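Local coordinates for protein ABC-type phosphate transport system, periplasmic component (Lactobacillus brevis, PDB 4ECF) that probably serves as the solute-binding component of a PstSACB-type ABC transporter, capturing phosphate for import across the cytoplasmic membrane, at residues A[96-99]-A[100-104]; A[137-141]-A[142-146]; A[45-48]-A[49-52]; A[58-61]-A[62-66]; A[194-198]-A[199-203]. All blocks are in the same frame, centred on the assembly; numbering follows the deposited sequence.

Contact 1: A[96-99]-A[100-104]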
# COMPACT_ATOMS: atom_id res chain seq x y z
N LEU A 96 -2.78 9.97 17.28
CA LEU A 96 -3.98 9.34 17.88
C LEU A 96 -3.60 8.04 18.55
O LEU A 96 -2.64 7.38 18.13
CB LEU A 96 -5.04 9.03 16.80
CG LEU A 96 -5.68 10.22 16.10
CD1 LEU A 96 -6.49 9.71 14.90
CD2 LEU A 96 -6.54 11.10 16.97
N SER A 97 -4.32 7.66 19.62
CA SER A 97 -4.18 6.29 20.12
C SER A 97 -4.94 5.35 19.18
O SER A 97 -5.79 5.81 18.39
CB SER A 97 -4.78 6.12 21.50
OG SER A 97 -6.18 6.34 21.49
N THR A 98 -4.70 4.04 19.30
CA THR A 98 -5.50 3.06 18.55
C THR A 98 -7.01 3.24 18.83
O THR A 98 -7.82 3.24 17.90
CB THR A 98 -5.05 1.64 18.85
OG1 THR A 98 -3.75 1.42 18.30
CG2 THR A 98 -6.02 0.58 18.30
N ASN A 99 -7.37 3.40 20.10
CA ASN A 99 -8.79 3.51 20.45
C ASN A 99 -9.41 4.74 19.81
O ASN A 99 -10.54 4.68 19.31
CB ASN A 99 -8.97 3.53 21.97
CG ASN A 99 -10.43 3.51 22.39
OD1 ASN A 99 -10.92 4.48 22.97
ND2 ASN A 99 -11.12 2.41 22.10
N GLN A 100 -8.70 5.88 19.82
CA GLN A 100 -9.19 7.08 19.14
C GLN A 100 -9.34 6.87 17.64
O GLN A 100 -10.33 7.29 17.08
CB GLN A 100 -8.30 8.30 19.39
CG GLN A 100 -8.27 8.79 20.84
CD GLN A 100 -7.20 9.80 21.10
OE1 GLN A 100 -6.06 9.68 20.61
NE2 GLN A 100 -7.51 10.78 21.99
N LEU A 101 -8.34 6.23 17.01
CA LEU A 101 -8.41 5.97 15.58
C LEU A 101 -9.63 5.11 15.22
O LEU A 101 -10.35 5.40 14.24
CB LEU A 101 -7.11 5.31 15.13
CG LEU A 101 -7.02 5.06 13.62
CD1 LEU A 101 -6.82 6.34 12.79
CD2 LEU A 101 -5.87 4.11 13.32
N ILE A 102 -9.89 4.09 16.02
CA ILE A 102 -11.02 3.19 15.77
C ILE A 102 -12.31 3.96 15.92
O ILE A 102 -13.20 3.89 15.09
CB ILE A 102 -10.99 1.99 16.71
CG1 ILE A 102 -9.89 1.03 16.30
CG2 ILE A 102 -12.33 1.25 16.69
CD1 ILE A 102 -9.52 -0.02 17.35
N LYS A 103 -12.40 4.74 16.99
CA LYS A 103 -13.61 5.52 17.26
C LYS A 103 -13.84 6.52 16.16
O LYS A 103 -14.99 6.82 15.86
CB LYS A 103 -13.56 6.20 18.63
CG LYS A 103 -13.75 5.22 19.79
CD LYS A 103 -13.71 5.97 21.11
CE LYS A 103 -14.17 5.13 22.27
NZ LYS A 103 -14.23 6.02 23.47
N ILE A 104 -12.79 7.09 15.58
CA ILE A 104 -12.99 8.01 14.45
C ILE A 104 -13.52 7.30 13.22
O ILE A 104 -14.50 7.74 12.60
CB ILE A 104 -11.71 8.84 14.16
CG1 ILE A 104 -11.52 9.85 15.31
CG2 ILE A 104 -11.74 9.51 12.76
CD1 ILE A 104 -10.22 10.63 15.31
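Ser97 OG sits between its own backbone N and carbonyl carbon (chi1 64°), while Gln100 swings CG beside its backbone N and then runs extended; together these torsions bring each side chain onto the other residue's amide. Gln100 N donates to Ser97 OG over 3.1 Å, and Ser97 N returns the bond to Gln100 OE1 over 2.8 Å. The return bond is nearly straight at hydrogen, with the donor tilted 15° from the amide carbonyl plane. A weak 3.5 Å bond from Ser97 OG to Gln100 OE1 crosses the middle, so the amide oxygen is gripped chiefly by the backbone N-H. Next to the box, Leu96 supplies the apolar contact: CD1 lies 3.9 Å from Ile104 CD1 and 4.0 Å from Leu101 CD1, meeting both side chains at about a right angle. On another face of the first turn, Thr98 CG2 runs alongside Ile102 and touches its CD1 at 3.7 Å. Asn99 OD1 rests against the last methylenes of Lys103, 3.4 Å from CE. Backbone bonds from Leu101 N to Ser97 O, Ile102 N to Thr98 O and Lys103 N to Asn99 O continue the helix. Leu96 is also paired through its backbone with strand 183-187. The reciprocal Ser97-Gln100 pair is a capping box, with Ser97 as N-cap of helix 98-105 where the chain leaves strand 95-96.

Contact 2: A[137-141]-A[142-146]. With EDO (1,2-ethanediol), chain L.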
# COMPACT_ATOMS: atom_id res chain seq x y z
N PHE A 137 -5.13 -1.60 6.47
CA PHE A 137 -5.41 -0.57 7.45
C PHE A 137 -6.49 -1.07 8.43
O PHE A 137 -6.34 -0.97 9.67
CB PHE A 137 -5.82 0.74 6.77
CG PHE A 137 -6.09 1.87 7.74
CD1 PHE A 137 -5.04 2.49 8.39
CD2 PHE A 137 -7.39 2.30 8.01
CE1 PHE A 137 -5.26 3.55 9.27
CE2 PHE A 137 -7.62 3.35 8.91
CZ PHE A 137 -6.56 3.98 9.52
N GLU A 138 -7.53 -1.71 7.90
CA GLU A 138 -8.60 -2.25 8.78
C GLU A 138 -8.07 -3.34 9.70
O GLU A 138 -8.38 -3.35 10.90
CB GLU A 138 -9.83 -2.68 7.93
CG GLU A 138 -10.49 -1.46 7.24
CD GLU A 138 -11.88 -1.64 6.63
OE1 GLU A 138 -12.24 -2.78 6.30
OE2 GLU A 138 -12.59 -0.62 6.42
N GLN A 139 -7.25 -4.25 9.15
CA GLN A 139 -6.75 -5.35 9.92
C GLN A 139 -5.74 -4.89 11.00
O GLN A 139 -5.84 -5.28 12.15
CB GLN A 139 -6.16 -6.42 9.02
CG GLN A 139 -5.54 -7.57 9.79
CD GLN A 139 -5.28 -8.80 8.91
OE1 GLN A 139 -5.32 -8.71 7.67
NE2 GLN A 139 -5.05 -9.94 9.56
N PHE A 140 -4.73 -4.10 10.60
CA PHE A 140 -3.61 -3.81 11.48
C PHE A 140 -3.63 -2.44 12.15
O PHE A 140 -2.89 -2.21 13.13
CB PHE A 140 -2.29 -4.04 10.71
CG PHE A 140 -2.13 -5.46 10.24
CD1 PHE A 140 -1.83 -6.45 11.15
CD2 PHE A 140 -2.28 -5.79 8.91
CE1 PHE A 140 -1.72 -7.77 10.74
CE2 PHE A 140 -2.18 -7.11 8.48
CZ PHE A 140 -1.90 -8.09 9.41
N GLY A 141 -4.46 -1.54 11.63
CA GLY A 141 -4.75 -0.22 12.20
C GLY A 141 -6.01 -0.14 13.06
O GLY A 141 -5.98 0.43 14.16
N LEU A 142 -7.07 -0.75 12.56
CA LEU A 142 -8.41 -0.70 13.19
C LEU A 142 -8.83 -1.98 13.94
O LEU A 142 -10.02 -2.12 14.28
CB LEU A 142 -9.46 -0.28 12.17
CG LEU A 142 -9.24 1.01 11.36
CD1 LEU A 142 -10.46 1.27 10.45
CD2 LEU A 142 -9.06 2.21 12.24
N ALA A 143 -7.92 -2.91 14.18
CA ALA A 143 -8.26 -4.16 14.91
C ALA A 143 -9.51 -4.86 14.33
O ALA A 143 -10.39 -5.33 15.04
CB ALA A 143 -8.40 -3.92 16.41
N ASN A 144 -9.56 -4.89 12.99
CA ASN A 144 -10.64 -5.49 12.22
C ASN A 144 -12.02 -4.81 12.33
O ASN A 144 -13.00 -5.38 11.89
CB ASN A 144 -10.74 -7.00 12.50
CG ASN A 144 -9.48 -7.75 12.12
OD1 ASN A 144 -8.88 -8.44 12.94
ND2 ASN A 144 -9.09 -7.61 10.88
N HIS A 145 -12.08 -3.60 12.88
CA HIS A 145 -13.29 -2.80 12.76
C HIS A 145 -13.52 -2.36 11.32
O HIS A 145 -12.58 -2.04 10.59
CB HIS A 145 -13.23 -1.60 13.68
CG HIS A 145 -13.38 -1.95 15.13
ND1 HIS A 145 -14.58 -1.87 15.77
CD2 HIS A 145 -12.47 -2.46 16.06
CE1 HIS A 145 -14.41 -2.26 17.06
NE2 HIS A 145 -13.15 -2.63 17.23
N ARG A 146 -14.78 -2.38 10.91
CA ARG A 146 -15.23 -1.84 9.61
C ARG A 146 -15.44 -0.35 9.71
O ARG A 146 -15.93 0.14 10.74
CB ARG A 146 -16.58 -2.45 9.22
CG ARG A 146 -16.55 -3.95 8.95
CD ARG A 146 -15.73 -4.30 7.72
NE ARG A 146 -14.30 -4.35 8.03
CZ ARG A 146 -13.61 -5.44 8.36
NH1 ARG A 146 -14.18 -6.64 8.44
NH2 ARG A 146 -12.33 -5.32 8.62
C1 EDO L . -4.79 -2.37 15.91
O1 EDO L . -5.16 -3.28 14.84
C2 EDO L . -4.24 -3.12 17.12
O2 EDO L . -5.15 -3.13 18.24
O HOH W 1 -6.48 -10.31 12.64
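Phe137 and Leu142 meet across the C-terminal end of helix 132-140, where the chain leaves the helix and enters a type I' beta turn from Leu142 to His145. The two side chains cross at a slant: Leu142 CG lies 3.8 Å from Phe137 CE2, and both leucine methyls gather round the same ring carbon. Leu101 and Phe105 of helix 98-105 close over this apolar pair, and the Phe137 ring also stacks with Tyr172. Glu138 and Arg146 run at about a right angle, yet their carboxylate and guanidinium planes are only 20° apart. The salt bridge between Glu138 OE1 and Arg146 NE, 3.1 Å long, is a weak hydrogen bond because the N-H points poorly at the oxygen. Arg146 reaches it by bending at chi2 and chi3, which folds its guanidinium over Asn144 O. The other carboxylate oxygen, Glu138 OE2, is held by Ser147 and Arg134. Gln139 and Asn144 lie side by side, their amide planes 46° apart, and a water accepts weakly from Gln139 NE2 while donating to Asn144 OD1. Helix-end carbonyls take the turn's amides: Phe137 O accepts from both Gly141 N and Leu142 N, and Asn144 N donates to Glu138 O over 2.9 Å. Asn144 ND2 ends 3.4 Å from Gln139 CA.

Contact 3: A[45-48]-A[49-52]. With EDO (1,2-ethanediol), chain E.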
# COMPACT_ATOMS: atom_id res chain seq x y z
N LEU A 45 -5.30 -8.58 -8.83
CA LEU A 45 -5.53 -9.99 -8.63
C LEU A 45 -6.56 -10.55 -9.61
O LEU A 45 -6.37 -11.63 -10.18
CB LEU A 45 -5.90 -10.28 -7.17
CG LEU A 45 -4.80 -10.01 -6.14
CD1 LEU A 45 -5.36 -10.14 -4.74
CD2 LEU A 45 -3.59 -10.91 -6.37
N SER A 46 -7.67 -9.84 -9.80
CA SER A 46 -8.67 -10.33 -10.75
C SER A 46 -8.14 -10.41 -12.18
O SER A 46 -8.42 -11.40 -12.90
CB SER A 46 -9.91 -9.43 -10.71
OG SER A 46 -10.55 -9.56 -9.44
N GLN A 47 -7.34 -9.43 -12.60
CA GLN A 47 -6.86 -9.40 -13.99
C GLN A 47 -5.77 -10.46 -14.23
O GLN A 47 -5.76 -11.11 -15.27
CB GLN A 47 -6.33 -8.03 -14.38
CG GLN A 47 -7.45 -6.99 -14.47
CD GLN A 47 -8.40 -7.31 -15.59
OE1 GLN A 47 -8.03 -7.22 -16.75
NE2 GLN A 47 -9.64 -7.67 -15.24
N ILE A 48 -4.93 -10.69 -13.23
CA ILE A 48 -3.91 -11.72 -13.41
C ILE A 48 -4.56 -13.11 -13.43
O ILE A 48 -4.19 -13.98 -14.25
CB ILE A 48 -2.71 -11.58 -12.44
CG1 ILE A 48 -1.54 -12.51 -12.87
CG2 ILE A 48 -3.09 -11.92 -11.00
CD1 ILE A 48 -0.97 -12.16 -14.25
N GLN A 49 -5.55 -13.34 -12.56
CA GLN A 49 -6.30 -14.61 -12.60
C GLN A 49 -6.93 -14.85 -13.96
O GLN A 49 -6.95 -15.98 -14.45
CB GLN A 49 -7.34 -14.70 -11.50
CG GLN A 49 -8.41 -15.75 -11.69
CD GLN A 49 -9.13 -16.03 -10.40
OE1 GLN A 49 -8.58 -16.72 -9.56
NE2 GLN A 49 -10.35 -15.47 -10.22
N GLU A 50 -7.47 -13.78 -14.54
CA GLU A 50 -8.09 -13.87 -15.88
C GLU A 50 -7.08 -14.09 -17.00
O GLU A 50 -7.46 -14.43 -18.13
CB GLU A 50 -8.91 -12.58 -16.12
CG GLU A 50 -9.81 -12.65 -17.32
CD GLU A 50 -10.77 -11.46 -17.46
OE1 GLU A 50 -10.99 -10.73 -16.47
OE2 GLU A 50 -11.30 -11.28 -18.57
N GLY A 51 -5.81 -13.85 -16.73
CA GLY A 51 -4.76 -13.92 -17.72
C GLY A 51 -4.85 -12.75 -18.68
O GLY A 51 -4.44 -12.84 -19.83
N ALA A 52 -5.40 -11.62 -18.20
CA ALA A 52 -5.61 -10.44 -19.02
C ALA A 52 -4.42 -9.47 -19.02
O ALA A 52 -4.38 -8.54 -19.85
CB ALA A 52 -6.88 -9.73 -18.58
C1 EDO E . -6.47 -4.24 -19.17
O1 EDO E . -6.30 -2.85 -19.46
C2 EDO E . -5.68 -4.60 -17.93
O2 EDO E . -6.42 -5.39 -16.98
O HOH W 2 -10.62 -12.98 -12.35
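A Schellman motif ends helix 41-50, with Gly51 turning the chain out of the last helical turn at positive phi (72°). Its outer bond runs from Ala52 N to Gln47 O, 3.0 Å and fairly straight, and its inner bond from Gly51 N to Ile48 O, also 3.0 Å. The inner donor approaches from well above the Ile48 carbonyl plane, whereas the outer one is tilted much less from that of Gln47. Just before the turn, regular helical bonds join Gln49 N to Leu45 O and Glu50 N to Ser46 O. Among the side chains, Gln47 reaches across to both Ala52 and Glu50. Its chain starts with CG beside the backbone N and bends at chi2 (-65°), curling the amide back over the helix end and bringing OE1 to 3.3 Å from Ala52 CB. Glu50, extended from CG onward, lies alongside Gln47 and points the same way; the amide and carboxylate planes are turned 70° apart, with Gln47 NE2 3.6 Å from Glu50 OE1. An ethanediol molecule, probably from the crystallisation liquor, lies beside Gln47 OE1. A water donates to Ser46 O over 2.8 Å and accepts from Gln49 NE2, giving that carbonyl a second partner besides Glu50 N. The Gln49 amide itself is held by Asn69 N and Gly67 O of the loop between strands 55-58 and 73-87, while Leu45 and Ser46 face Gln65. The paired backbone bonds and the positive-phi glycine are the signature of a helix C-terminus closed by a Schellman turn, here leading toward strand 55-58.

Contact 4: A[58-61]-A[62-66]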
# COMPACT_ATOMS: atom_id res chain seq x y z
N SER A 58 -0.01 -6.43 -6.23
CA SER A 58 -0.88 -6.64 -5.09
C SER A 58 -0.17 -6.33 -3.76
O SER A 58 0.98 -6.73 -3.56
CB SER A 58 -1.35 -8.08 -5.07
OG SER A 58 -2.17 -8.41 -3.94
N ASP A 59 -0.90 -5.71 -2.84
CA ASP A 59 -0.46 -5.56 -1.44
C ASP A 59 -0.85 -6.71 -0.56
O ASP A 59 -0.50 -6.72 0.63
CB ASP A 59 -1.06 -4.27 -0.79
CG ASP A 59 -1.01 -3.09 -1.68
OD1 ASP A 59 0.02 -2.83 -2.31
OD2 ASP A 59 -2.02 -2.33 -1.69
N LEU A 60 -1.60 -7.66 -1.10
CA LEU A 60 -2.14 -8.78 -0.34
C LEU A 60 -1.68 -10.13 -0.92
O LEU A 60 -1.41 -10.25 -2.14
CB LEU A 60 -3.68 -8.75 -0.32
CG LEU A 60 -4.31 -7.45 0.19
CD1 LEU A 60 -5.85 -7.54 0.08
CD2 LEU A 60 -3.85 -7.11 1.63
N PHE A 61 -1.66 -11.16 -0.10
CA PHE A 61 -1.58 -12.53 -0.64
C PHE A 61 -2.84 -12.83 -1.45
O PHE A 61 -3.95 -12.38 -1.07
CB PHE A 61 -1.36 -13.54 0.49
CG PHE A 61 0.02 -13.50 1.08
CD1 PHE A 61 0.36 -12.56 2.05
CD2 PHE A 61 0.99 -14.38 0.67
CE1 PHE A 61 1.63 -12.53 2.60
CE2 PHE A 61 2.27 -14.35 1.21
CZ PHE A 61 2.58 -13.42 2.19
N ALA A 62 -2.69 -13.60 -2.54
CA ALA A 62 -3.79 -13.83 -3.46
C ALA A 62 -5.01 -14.44 -2.77
O ALA A 62 -6.17 -14.01 -3.03
CB ALA A 62 -3.36 -14.68 -4.64
N GLY A 63 -4.74 -15.36 -1.85
CA GLY A 63 -5.80 -16.02 -1.06
C GLY A 63 -6.64 -15.16 -0.13
O GLY A 63 -7.69 -15.62 0.35
N GLU A 64 -6.20 -13.92 0.14
CA GLU A 64 -6.95 -12.95 0.94
C GLU A 64 -8.19 -12.37 0.26
O GLU A 64 -9.03 -11.78 0.91
CB GLU A 64 -6.02 -11.81 1.40
CG GLU A 64 -4.88 -12.29 2.29
CD GLU A 64 -4.06 -11.15 2.84
OE1 GLU A 64 -4.66 -10.29 3.52
OE2 GLU A 64 -2.84 -11.07 2.55
N GLN A 65 -8.27 -12.51 -1.07
CA GLN A 65 -9.35 -11.91 -1.85
C GLN A 65 -10.33 -13.00 -2.27
O GLN A 65 -9.97 -13.97 -2.93
CB GLN A 65 -8.79 -11.22 -3.10
CG GLN A 65 -9.88 -10.58 -3.98
CD GLN A 65 -9.31 -9.60 -4.98
OE1 GLN A 65 -8.43 -8.80 -4.63
NE2 GLN A 65 -9.80 -9.65 -6.25
N LYS A 66 -11.60 -12.84 -1.86
CA LYS A 66 -12.62 -13.83 -2.21
C LYS A 66 -12.72 -14.00 -3.73
O LYS A 66 -12.74 -13.00 -4.46
CB LYS A 66 -14.00 -13.44 -1.66
CG LYS A 66 -14.06 -13.31 -0.14
CD LYS A 66 -15.49 -13.54 0.40
CE LYS A 66 -15.93 -12.48 1.40
NZ LYS A 66 -14.89 -12.13 2.41
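Glu64 folds back over the start of its own turn and lays its carboxylate against Leu60 and Phe61, the close-fitting part of this contact. Glu64 OE2 accepts from Phe61 N over 2.9 Å, met from above the carboxylate plane rather than within it. The same oxygen lies in plane at the edge of the Phe61 ring, 3.6 Å from CD1, and the ring and carboxylate planes are 30° apart. Glu64 and Leu60 cross at about a right angle, which sets Glu64 OE1 3.8 Å from Leu60 CD2. The chain gets there with CG beside the backbone N (chi1 -61°) and an extended CG-CD step, so that the acid returns to the amide three residues earlier. In the opposite direction, Glu64 N donates to Phe61 O over 3.0 Å, closing the 3-10 turn of residues 62-64. Upstream, Ser58 OG donates to Leu60 O over 2.7 Å, in the carbonyl plane and on a lone pair, and pins the bend after strand 55-58. The solvent side is looser: Gly63 is exposed, and Glu64, though exposed as a residue, turns its carboxylate back onto Phe61 N. Asp59 points away from residues 62-66, and its OD1 is bonded to Ser11 OG. The loop joins strand 55-58 to strand 73-87: Ala62 leans on Leu73, the Phe61 ring meets His209 of strand 205-213 edge-to-face, Gln65 rests on helix 41-50, and Leu60 packs against Ala135 and Thr136 of helix 132-140.

Contact 5: A[194-198]-A[199-203]. With EDO (1,2-ethanediol), chain F; EDO (1,2-ethanediol), chain L.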
# COMPACT_ATOMS: atom_id res chain seq x y z
N GLU A 194 10.45 3.96 8.67
CA GLU A 194 11.00 2.70 8.17
C GLU A 194 11.47 1.82 9.32
O GLU A 194 11.13 0.66 9.38
CB GLU A 194 12.21 3.01 7.25
CG GLU A 194 13.08 1.77 6.97
CD GLU A 194 14.39 2.08 6.26
OE1 GLU A 194 15.30 2.70 6.88
OE2 GLU A 194 14.52 1.65 5.09
N VAL A 195 12.23 2.38 10.26
CA VAL A 195 12.76 1.58 11.36
C VAL A 195 11.64 0.95 12.15
O VAL A 195 11.69 -0.22 12.54
CB VAL A 195 13.75 2.37 12.27
CG1 VAL A 195 13.09 3.57 12.93
CG2 VAL A 195 14.41 1.46 13.28
N ASN A 196 10.58 1.73 12.39
CA ASN A 196 9.49 1.17 13.18
C ASN A 196 8.74 0.05 12.43
O ASN A 196 8.14 -0.82 13.05
CB ASN A 196 8.54 2.29 13.61
CG ASN A 196 9.11 3.15 14.75
OD1 ASN A 196 10.01 2.72 15.49
ND2 ASN A 196 8.56 4.34 14.92
N VAL A 197 8.70 0.08 11.10
CA VAL A 197 8.08 -1.03 10.35
C VAL A 197 8.98 -2.28 10.50
O VAL A 197 8.49 -3.39 10.74
CB VAL A 197 7.92 -0.66 8.85
CG1 VAL A 197 7.54 -1.91 8.04
CG2 VAL A 197 6.87 0.43 8.65
N THR A 198 10.30 -2.08 10.42
CA THR A 198 11.19 -3.25 10.47
C THR A 198 11.03 -4.06 11.74
O THR A 198 11.22 -5.27 11.73
CB THR A 198 12.68 -2.89 10.27
OG1 THR A 198 13.17 -2.18 11.41
CG2 THR A 198 12.92 -2.13 8.97
N THR A 199 10.73 -3.40 12.86
CA THR A 199 10.57 -4.08 14.13
C THR A 199 9.11 -4.47 14.47
O THR A 199 8.83 -5.05 15.55
CB THR A 199 11.05 -3.15 15.26
OG1 THR A 199 10.21 -1.98 15.26
CG2 THR A 199 12.52 -2.75 15.07
N ASN A 200 8.18 -4.07 13.61
CA ASN A 200 6.74 -4.16 13.86
C ASN A 200 6.26 -3.27 15.02
O ASN A 200 5.14 -3.42 15.45
CB ASN A 200 6.27 -5.63 14.05
CG ASN A 200 4.78 -5.82 13.81
OD1 ASN A 200 4.27 -5.41 12.76
ND2 ASN A 200 4.06 -6.44 14.76
N ASP A 201 7.06 -2.31 15.46
CA ASP A 201 6.55 -1.29 16.39
C ASP A 201 5.48 -0.42 15.72
O ASP A 201 4.53 0.03 16.38
CB ASP A 201 7.68 -0.42 16.92
CG ASP A 201 8.51 -1.11 18.04
OD1 ASP A 201 8.04 -2.10 18.65
OD2 ASP A 201 9.62 -0.65 18.31
N TRP A 202 5.63 -0.20 14.42
CA TRP A 202 4.56 0.29 13.56
C TRP A 202 3.97 -0.94 12.86
O TRP A 202 4.70 -1.63 12.14
CB TRP A 202 5.14 1.26 12.51
CG TRP A 202 4.02 1.84 11.67
CD1 TRP A 202 3.49 1.32 10.48
CD2 TRP A 202 3.19 2.98 11.99
NE1 TRP A 202 2.44 2.09 10.05
CE2 TRP A 202 2.25 3.13 10.90
CE3 TRP A 202 3.21 3.95 12.99
CZ2 TRP A 202 1.27 4.13 10.90
CZ3 TRP A 202 2.25 4.96 12.94
CH2 TRP A 202 1.32 5.05 11.91
N ARG A 203 2.72 -1.27 13.15
CA ARG A 203 2.13 -2.55 12.72
C ARG A 203 1.46 -2.49 11.36
O ARG A 203 1.09 -3.55 10.79
CB ARG A 203 1.08 -2.99 13.75
CG ARG A 203 1.70 -3.39 15.09
CD ARG A 203 0.63 -3.86 16.09
NE ARG A 203 -0.07 -5.09 15.66
CZ ARG A 203 -1.34 -5.17 15.25
NH1 ARG A 203 -2.12 -4.10 15.17
NH2 ARG A 203 -1.84 -6.36 14.91
C1 EDO F . 1.51 2.03 16.25
O1 EDO F . 0.89 1.42 17.40
C2 EDO F . 0.85 1.66 14.92
O2 EDO F . 0.86 0.26 14.68
C1 EDO L . -4.79 -2.37 15.91
O1 EDO L . -5.16 -3.28 14.84
C2 EDO L . -4.24 -3.12 17.12
O2 EDO L . -5.15 -3.13 18.24
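Trp202 lays its CB against Asn196 CB at 3.7 Å and sends its indole past Val197, whose CG2 reaches Trp202 CD1 at 3.9 Å. With CG anti to the backbone N (chi1 -176°), the indole is carried inward, where NE1 donates to Ile83 O and the ring meets Phe175 edge-to-face. An ethanediol carbon lies over one face of the ring, offset toward its rim. The helix 194-198 ends in a turn in which Trp202 N donates to Asn196 O over 2.9 Å, almost straight at hydrogen although it comes from above the carbonyl plane, and Asn200 N donates to Val197 O over 3.0 Å. Asn200 adopts positive phi, and its OD1 accepts from Trp205 NE1 farther along. Thr199 holds OG1 between its backbone N and carbonyl carbon (chi1 63°), from where it accepts from Asp201 N over 3.2 Å, an ST turn. Thr198 OG1, similarly placed, turns back to donate to Val195 O over 2.7 Å; that carbonyl also receives a weak bond from Thr199 N. The Asn196 amide is held by Ala191 O through ND2. Beyond the turn, Arg203 N donates to the ethanediol near the indole. Trp202 O is buried with no polar partner in the model. Threonine hydroxyls and helix-end carbonyls thus supply most of the bonding in the turn, while the tryptophan fixes it to strand 73-87 by an apolar ring and one indole N-H.

In the fold
All five contacts are local and partly buried. Contact 1 starts a helix, contacts 2, 3 and 5 are helix exits, and contact 4 is a loop turn between strands. Contacts 1, 2 and 5 each bury an apolar side (Leu96 with Leu101 and Ile104, Phe137 with Leu142, Val197 with Trp202); contact 3 lies more at the surface and relies on backbone bonds. A capping box marks contact 1, a salt bridge contact 2, a carboxylate on a backbone N-H contact 4. Leu101 and Ile102 pack against Gly141, Leu142 and His145; Leu45 and Ser46 touch Gln65; Arg203 meets Phe140. Contacts 1 and 3 are about 36 Å apart between centres, while contacts 2 and 4 approach to about 4 Å between nearest atoms.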